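Local coordinates for uncharacterized protein YhfS (Escherichia coli, PDB 4J8L) that is of unknown function but carries covalently attached pyridoxal 5'-phosphate and may have cysteine synthase activity, at residues A[69-74]-A[214-219]; A[121-126]-A[157-162]; A[324-327]-A[332-335]. All coordinates share one frame; numbering follows the deposited sequence.

Interaction 1 (A[69-74]-A[214-219]); sequences ALVQGA and NRIRAT
The guanidinium of R217 meets the backbone of L70 through one water at its NH1 end. The setting is the large domain of the type I fold of PLP-dependent enzymes. Its mixed sheet ends on one side in strand 67-72, and helix 210-219 packs there. The water donates to L70 O at 2.7 Å and accepts a weak bond from R217 NH1. Q226 OE1 is the stronger, direct partner of NH1, and NH2 makes weak bonds to L46 O and N47 O. The flat group is thus held by several acceptors, which probably fix its rotation. The axes of strand 69-72 and helix 214-219 approach to 9.4 Å at an angle of 42°. The direct contact is small and apolar. The bend of R217 at chi2 (-71°) brings its CD methylene to 4.1 Å from A69 CB, and a second bend at chi3 (-49°) turns the guanidinium toward its acceptors. I216 points at the strand, and its CG2 meets both strand residues, 4.2 Å from V71 CG1 and 4.4 Å from A69 CB. I216 also touches V206 of the neighbouring strand and A81 and A85 of helix 74-86. Further along the helix, I216 O accepts twice from T219: from N at 3.0 Å, and from OG1 at 2.7 Å in the carbonyl plane, on a lone pair.

Interaction 2 (A[121-126]-A[157-162]); sequences NDLSAL and LATLRA
L123 and L126, in the first turn of helix 123-133, pack against T159 and L160 of helix 153-162. The two helices lie over the same face of the central sheet in the large PLP-binding domain. Just before the first helix, D122 is the N-cap. Its OD1 accepts from A125 N at 3.2 Å with an N-H...O angle of 164°. The donor stands above the carboxylate plane, 78° out of it. D122 O also takes the backbone bond from L126 N. L123, on the exposed side, follows. Its CD2 methyl comes within 4.0 Å of T159 OG1. That hydroxyl is bonded to D155 O, one turn back in its own helix. L126 makes the deeper contact. CG is anti to the backbone N (chi1 172°), and CD2 reaches T159 CG2 and T159 CB, both at 3.9 Å. The CD1 branch goes on to L160 CD2, 4.4 Å away. L126 and L160 both touch L94 of strand 92-96, so the helix pair closes over the sheet. T159 thus offers its two branches to different leucines. OG1 is satisfied by D155 O, so the threonine can meet L123 and L126 with its hydroxyl already bonded. What joins the helices here is apolar packing, with no charge or directional bond between the two segments.

Interaction 3 (A[324-327]-A[332-335]); sequences GTFR and QSEH
F326 and R327, in helix 324-329 of the C-terminal domain, meet S333 and E334 just after the helix has ended. The chain folds back through a short loop of helical backbone angles before strand 337-341. Van der Waals contact comes from F326. With CG anti to the backbone N (chi1 -171°), the ring leans toward the loop, and its CE2 lies 3.8 Å from both S333 CB and S333 OG. The serine approaches the ring obliquely. An acetic acid molecule, probably from the crystallisation liquor, sits about 3 Å from the F326 side chain. Charge pairing comes from R327 and E334, whose side chains cross at about a right angle. E334 OE2 lies at the edge of the guanidinium, near its plane, and the two flat groups are turned 60° apart. The salt bridge is long, 4.0 Å from R327 NH1 to E334 OE2. The same oxygen is closer to the arginine chain, 3.5 Å from R327 CD, and E334 CB packs on that methylene at 3.7 Å. R327 NE is bonded to L322 O. This direct hydrogen bond of the arginine thus goes to the loop before its helix. The carboxylate probably adds only a modest electrostatic pull at this surface turn.

How the interactions relate
From the N terminus, strand 67-72 opens the loop of interaction 1, which closes only at helix 210-219. Interaction 2 is nested inside it: residues 121-126 and 157-162 close a shorter loop that contains strand 137-141. Both belong to the large domain, where interaction 1 lies at the edge strand 67-72 and interaction 2 covers the sheet's inner strands. Their centres are 28 Å apart. Interaction 3 follows in series, with just four residues between its segments. It ties helix 324-329 to the loop leading into strand 337-341 in the C-terminal domain. It lies across the chain's centre from interaction 1, their centres 36 Å apart. None of the three touches another.

Interaction 1 (A[69-74]-A[214-219])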
loop_
_atom_site.group_PDB
_atom_site.type_symbol
_atom_site.label_atom_id
_atom_site.label_comp_id
_atom_site.label_asym_id
_atom_site.label_seq_id
_atom_site.Cartn_x
_atom_site.Cartn_y
_atom_site.Cartn_z
ATOM N N ALA A 69 9.834 4.052 -12.536
ATOM C CA ALA A 69 11.156 3.550 -12.185
ATOM C C ALA A 69 11.034 2.555 -11.053
ATOM O O ALA A 69 10.365 2.825 -10.058
ATOM C CB ALA A 69 12.081 4.694 -11.774
ATOM N N LEU A 70 11.681 1.405 -11.202
ATOM C CA LEU A 70 11.816 0.473 -10.087
ATOM C C LEU A 70 13.061 0.872 -9.297
ATOM O O LEU A 70 14.077 1.274 -9.885
ATOM C CB LEU A 70 11.929 -0.972 -10.608
ATOM C CG LEU A 70 10.674 -1.488 -11.322
ATOM C CD1 LEU A 70 10.894 -2.907 -11.885
ATOM C CD2 LEU A 70 9.495 -1.478 -10.368
ATOM N N VAL A 71 12.973 0.809 -7.969
ATOM C CA VAL A 71 14.067 1.240 -7.105
ATOM C C VAL A 71 14.290 0.241 -5.961
ATOM O O VAL A 71 13.397 -0.540 -5.604
ATOM C CB VAL A 71 13.798 2.628 -6.472
ATOM C CG1 VAL A 71 13.592 3.700 -7.555
ATOM C CG2 VAL A 71 12.587 2.557 -5.550
ATOM N N GLN A 72 15.486 0.276 -5.389
ATOM C CA GLN A 72 15.792 -0.502 -4.198
ATOM C C GLN A 72 15.104 0.103 -2.977
ATOM O O GLN A 72 14.712 1.284 -2.976
ATOM C CB GLN A 72 17.303 -0.541 -3.948
ATOM C CG GLN A 72 18.120 -1.125 -5.098
ATOM C CD GLN A 72 18.029 -2.652 -5.175
ATOM O OE1 GLN A 72 17.167 -3.289 -4.544
ATOM N NE2 GLN A 72 18.935 -3.249 -5.947
ATOM N N GLY A 73 14.967 -0.701 -1.929
ATOM C CA GLY A 73 14.377 -0.210 -0.693
ATOM C C GLY A 73 12.864 -0.333 -0.605
ATOM O O GLY A 73 12.254 0.182 0.340
ATOM N N ALA A 74 12.262 -1.026 -1.570
ATOM C CA ALA A 74 10.823 -1.278 -1.565
ATOM C C ALA A 74 10.017 0.010 -1.374
ATOM O O ALA A 74 10.320 1.023 -2.007
ATOM C CB ALA A 74 10.466 -2.346 -0.508
ATOM N N ASN A 214 12.510 10.947 -14.467
ATOM C CA ASN A 214 13.827 11.205 -15.039
ATOM C C ASN A 214 14.807 11.709 -13.979
ATOM O O ASN A 214 15.982 11.339 -13.990
ATOM C CB ASN A 214 13.753 12.206 -16.199
ATOM C CG ASN A 214 13.149 11.607 -17.454
ATOM O OD1 ASN A 214 13.148 10.391 -17.640
ATOM N ND2 ASN A 214 12.647 12.469 -18.333
ATOM N N ARG A 215 14.324 12.535 -13.054
ATOM C CA ARG A 215 15.190 13.012 -11.981
ATOM C C ARG A 215 15.613 11.860 -11.079
ATOM O O ARG A 215 16.741 11.821 -10.585
ATOM C CB ARG A 215 14.524 14.126 -11.162
ATOM C CG ARG A 215 14.427 15.447 -11.920
ATOM C CD ARG A 215 14.230 16.639 -10.990
ATOM N NE ARG A 215 12.914 16.646 -10.362
ATOM C CZ ARG A 215 11.827 17.172 -10.921
ATOM N NH1 ARG A 215 11.900 17.721 -12.124
ATOM N NH2 ARG A 215 10.666 17.141 -10.282
ATOM N N ILE A 216 14.704 10.916 -10.871
ATOM C CA ILE A 216 15.027 9.744 -10.078
ATOM C C ILE A 216 16.067 8.885 -10.799
ATOM O O ILE A 216 17.090 8.513 -10.222
ATOM C CB ILE A 216 13.771 8.916 -9.776
ATOM C CG1 ILE A 216 12.832 9.699 -8.854
ATOM C CG2 ILE A 216 14.146 7.565 -9.165
ATOM C CD1 ILE A 216 11.527 8.987 -8.560
ATOM N N ARG A 217 15.821 8.591 -12.071
ATOM C CA ARG A 217 16.749 7.742 -12.820
ATOM C C ARG A 217 18.166 8.326 -12.867
ATOM O O ARG A 217 19.151 7.582 -12.822
ATOM C CB ARG A 217 16.222 7.454 -14.230
ATOM C CG ARG A 217 15.058 6.461 -14.260
ATOM C CD ARG A 217 15.518 5.021 -13.928
ATOM N NE ARG A 217 16.690 4.656 -14.718
ATOM C CZ ARG A 217 17.582 3.733 -14.372
ATOM N NH1 ARG A 217 17.430 3.036 -13.253
ATOM N NH2 ARG A 217 18.628 3.504 -15.158
ATOM N N ALA A 218 18.264 9.652 -12.913
ATOM C CA ALA A 218 19.564 10.316 -12.973
ATOM C C ALA A 218 20.422 10.077 -11.727
ATOM O O ALA A 218 21.645 10.202 -11.794
ATOM C CB ALA A 218 19.397 11.825 -13.242
ATOM N N THR A 219 19.786 9.733 -10.602
ATOM C CA THR A 219 20.510 9.493 -9.351
ATOM C C THR A 219 20.949 8.048 -9.211
ATOM O O THR A 219 21.735 7.718 -8.323
ATOM C CB THR A 219 19.660 9.839 -8.100
ATOM O OG1 THR A 219 18.586 8.897 -7.971
ATOM C CG2 THR A 219 19.112 11.246 -8.212
HETATM O O HOH W 1 15.218 1.636 -12.275
#

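Interaction 2 (A[121-126]-A[157-162])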
loop_
_atom_site.group_PDB
_atom_site.type_symbol
_atom_site.label_atom_id
_atom_site.label_comp_id
_atom_site.label_asym_id
_atom_site.label_seq_id
_atom_site.Cartn_x
_atom_site.Cartn_y
_atom_site.Cartn_z
ATOM N N ASN A 121 -9.165 16.060 5.829
ATOM C CA ASN A 121 -10.593 15.774 5.884
ATOM C C ASN A 121 -11.411 17.052 5.759
ATOM O O ASN A 121 -12.632 17.009 5.614
ATOM C CB ASN A 121 -10.954 15.044 7.182
ATOM C CG ASN A 121 -10.345 13.658 7.261
ATOM O OD1 ASN A 121 -10.484 12.850 6.340
ATOM N ND2 ASN A 121 -9.658 13.379 8.365
ATOM N N ASP A 122 -10.721 18.189 5.825
ATOM C CA ASP A 122 -11.345 19.499 5.685
ATOM C C ASP A 122 -10.715 20.182 4.482
ATOM O O ASP A 122 -9.660 20.804 4.603
ATOM C CB ASP A 122 -11.095 20.327 6.951
ATOM C CG ASP A 122 -11.803 21.678 6.935
ATOM O OD1 ASP A 122 -12.308 22.102 5.875
ATOM O OD2 ASP A 122 -11.839 22.327 8.003
ATOM N N LEU A 123 -11.357 20.063 3.323
ATOM C CA LEU A 123 -10.796 20.599 2.088
ATOM C C LEU A 123 -10.646 22.119 2.132
ATOM O O LEU A 123 -9.731 22.674 1.527
ATOM C CB LEU A 123 -11.635 20.178 0.879
ATOM C CG LEU A 123 -11.552 18.700 0.503
ATOM C CD1 LEU A 123 -12.334 18.425 -0.772
ATOM C CD2 LEU A 123 -10.102 18.293 0.341
ATOM N N SER A 124 -11.544 22.786 2.849
ATOM C CA SER A 124 -11.476 24.237 2.984
ATOM C C SER A 124 -10.212 24.653 3.729
ATOM O O SER A 124 -9.520 25.590 3.322
ATOM C CB SER A 124 -12.714 24.768 3.709
ATOM O OG SER A 124 -13.896 24.422 3.008
ATOM N N ALA A 125 -9.921 23.955 4.822
ATOM C CA ALA A 125 -8.713 24.214 5.597
ATOM C C ALA A 125 -7.472 23.859 4.780
ATOM O O ALA A 125 -6.484 24.597 4.787
ATOM C CB ALA A 125 -8.738 23.437 6.904
ATOM N N LEU A 126 -7.534 22.731 4.076
ATOM C CA LEU A 126 -6.448 22.318 3.192
ATOM C C LEU A 126 -6.099 23.444 2.222
ATOM O O LEU A 126 -4.937 23.829 2.092
ATOM C CB LEU A 126 -6.835 21.061 2.411
ATOM C CG LEU A 126 -5.876 20.614 1.307
ATOM C CD1 LEU A 126 -4.505 20.310 1.882
ATOM C CD2 LEU A 126 -6.428 19.392 0.568
ATOM N N LEU A 157 -6.033 15.520 -3.996
ATOM C CA LEU A 157 -5.081 15.738 -5.082
ATOM C C LEU A 157 -5.496 16.885 -6.001
ATOM O O LEU A 157 -4.654 17.684 -6.410
ATOM C CB LEU A 157 -4.870 14.451 -5.890
ATOM C CG LEU A 157 -4.208 13.325 -5.092
ATOM C CD1 LEU A 157 -4.211 12.026 -5.889
ATOM C CD2 LEU A 157 -2.786 13.701 -4.697
ATOM N N ALA A 158 -6.787 16.964 -6.317
ATOM C CA ALA A 158 -7.301 18.035 -7.163
ATOM C C ALA A 158 -7.060 19.400 -6.526
ATOM O O ALA A 158 -6.674 20.352 -7.202
ATOM C CB ALA A 158 -8.783 17.831 -7.447
ATOM N N THR A 159 -7.281 19.483 -5.218
ATOM C CA THR A 159 -7.062 20.726 -4.493
ATOM C C THR A 159 -5.603 21.146 -4.587
ATOM O O THR A 159 -5.297 22.316 -4.838
ATOM C CB THR A 159 -7.469 20.601 -3.011
ATOM O OG1 THR A 159 -8.850 20.232 -2.927
ATOM C CG2 THR A 159 -7.267 21.931 -2.286
ATOM N N LEU A 160 -4.711 20.180 -4.401
ATOM C CA LEU A 160 -3.278 20.435 -4.433
ATOM C C LEU A 160 -2.827 20.867 -5.817
ATOM O O LEU A 160 -2.034 21.800 -5.957
ATOM C CB LEU A 160 -2.513 19.189 -3.991
ATOM C CG LEU A 160 -2.655 18.841 -2.508
ATOM C CD1 LEU A 160 -2.125 17.437 -2.234
ATOM C CD2 LEU A 160 -1.925 19.871 -1.656
ATOM N N ARG A 161 -3.338 20.186 -6.837
ATOM C CA ARG A 161 -2.996 20.513 -8.215
ATOM C C ARG A 161 -3.459 21.918 -8.590
ATOM O O ARG A 161 -2.748 22.645 -9.282
ATOM C CB ARG A 161 -3.586 19.483 -9.181
ATOM C CG ARG A 161 -3.329 19.794 -10.650
ATOM C CD ARG A 161 -3.663 18.594 -11.528
ATOM N NE ARG A 161 -2.817 17.440 -11.231
ATOM C CZ ARG A 161 -1.683 17.157 -11.867
ATOM N NH1 ARG A 161 -1.253 17.943 -12.845
ATOM N NH2 ARG A 161 -0.979 16.086 -11.529
ATOM N N ALA A 162 -4.647 22.298 -8.128
ATOM C CA ALA A 162 -5.187 23.628 -8.421
ATOM C C ALA A 162 -4.292 24.713 -7.843
ATOM O O ALA A 162 -4.138 25.777 -8.433
ATOM C CB ALA A 162 -6.602 23.771 -7.879
#

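Interaction 3 (A[324-327]-A[332-335])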
loop_
_atom_site.group_PDB
_atom_site.type_symbol
_atom_site.label_atom_id
_atom_site.label_comp_id
_atom_site.label_asym_id
_atom_site.label_seq_id
_atom_site.Cartn_x
_atom_site.Cartn_y
_atom_site.Cartn_z
ATOM N N GLY A 324 0.534 0.328 16.406
ATOM C CA GLY A 324 1.136 1.194 17.401
ATOM C C GLY A 324 0.362 2.474 17.629
ATOM O O GLY A 324 0.078 2.840 18.774
ATOM N N THR A 325 0.024 3.167 16.545
ATOM C CA THR A 325 -0.674 4.447 16.656
ATOM C C THR A 325 -2.044 4.279 17.301
ATOM O O THR A 325 -2.460 5.117 18.109
ATOM C CB THR A 325 -0.844 5.135 15.283
ATOM O OG1 THR A 325 -1.513 4.242 14.384
ATOM C CG2 THR A 325 0.510 5.500 14.713
ATOM N N PHE A 326 -2.738 3.199 16.954
ATOM C CA PHE A 326 -4.053 2.957 17.532
ATOM C C PHE A 326 -3.946 2.652 19.022
ATOM O O PHE A 326 -4.724 3.163 19.820
ATOM C CB PHE A 326 -4.789 1.822 16.820
ATOM C CG PHE A 326 -6.229 1.692 17.237
ATOM C CD1 PHE A 326 -7.206 2.472 16.643
ATOM C CD2 PHE A 326 -6.601 0.801 18.229
ATOM C CE1 PHE A 326 -8.532 2.364 17.029
ATOM C CE2 PHE A 326 -7.921 0.687 18.618
ATOM C CZ PHE A 326 -8.889 1.467 18.021
ATOM N N ARG A 327 -2.984 1.809 19.383
ATOM C CA ARG A 327 -2.761 1.489 20.792
ATOM C C ARG A 327 -2.373 2.716 21.613
ATOM O O ARG A 327 -2.773 2.847 22.773
ATOM C CB ARG A 327 -1.724 0.378 20.919
ATOM C CG ARG A 327 -2.249 -0.944 20.402
ATOM C CD ARG A 327 -1.315 -2.089 20.700
ATOM N NE ARG A 327 -0.156 -2.089 19.820
ATOM C CZ ARG A 327 1.100 -2.074 20.249
ATOM N NH1 ARG A 327 1.352 -2.058 21.553
ATOM N NH2 ARG A 327 2.099 -2.079 19.374
ATOM N N GLN A 332 -6.253 0.851 26.226
ATOM C CA GLN A 332 -6.851 -0.371 26.771
ATOM C C GLN A 332 -7.264 -1.377 25.706
ATOM O O GLN A 332 -7.471 -2.553 26.019
ATOM C CB GLN A 332 -8.039 -0.056 27.686
ATOM C CG GLN A 332 -7.664 0.598 29.033
ATOM C CD GLN A 332 -6.472 -0.074 29.719
ATOM O OE1 GLN A 332 -6.470 -1.295 29.983
ATOM N NE2 GLN A 332 -5.447 0.726 30.014
ATOM N N SER A 333 -7.363 -0.931 24.450
ATOM C CA SER A 333 -7.881 -1.779 23.373
ATOM C C SER A 333 -7.062 -3.028 23.103
ATOM O O SER A 333 -7.612 -4.054 22.714
ATOM C CB SER A 333 -8.021 -0.979 22.076
ATOM O OG SER A 333 -9.038 -0.007 22.218
ATOM N N GLU A 334 -5.754 -2.948 23.305
ATOM C CA GLU A 334 -4.885 -4.082 23.011
ATOM C C GLU A 334 -5.239 -5.330 23.834
ATOM O O GLU A 334 -4.930 -6.450 23.429
ATOM C CB GLU A 334 -3.415 -3.708 23.221
ATOM C CG GLU A 334 -3.058 -3.402 24.662
ATOM C CD GLU A 334 -1.728 -2.697 24.796
ATOM O OE1 GLU A 334 -0.851 -3.208 25.520
ATOM O OE2 GLU A 334 -1.568 -1.617 24.191
ATOM N N HIS A 335 -5.909 -5.144 24.964
ATOM C CA HIS A 335 -6.251 -6.285 25.802
ATOM C C HIS A 335 -7.486 -7.018 25.289
ATOM O O HIS A 335 -7.705 -8.186 25.626
ATOM C CB HIS A 335 -6.441 -5.823 27.247
ATOM C CG HIS A 335 -5.232 -5.145 27.803
ATOM N ND1 HIS A 335 -4.062 -5.823 28.078
ATOM C CD2 HIS A 335 -4.987 -3.843 28.086
ATOM C CE1 HIS A 335 -3.161 -4.971 28.538
ATOM N NE2 HIS A 335 -3.696 -3.764 28.549
#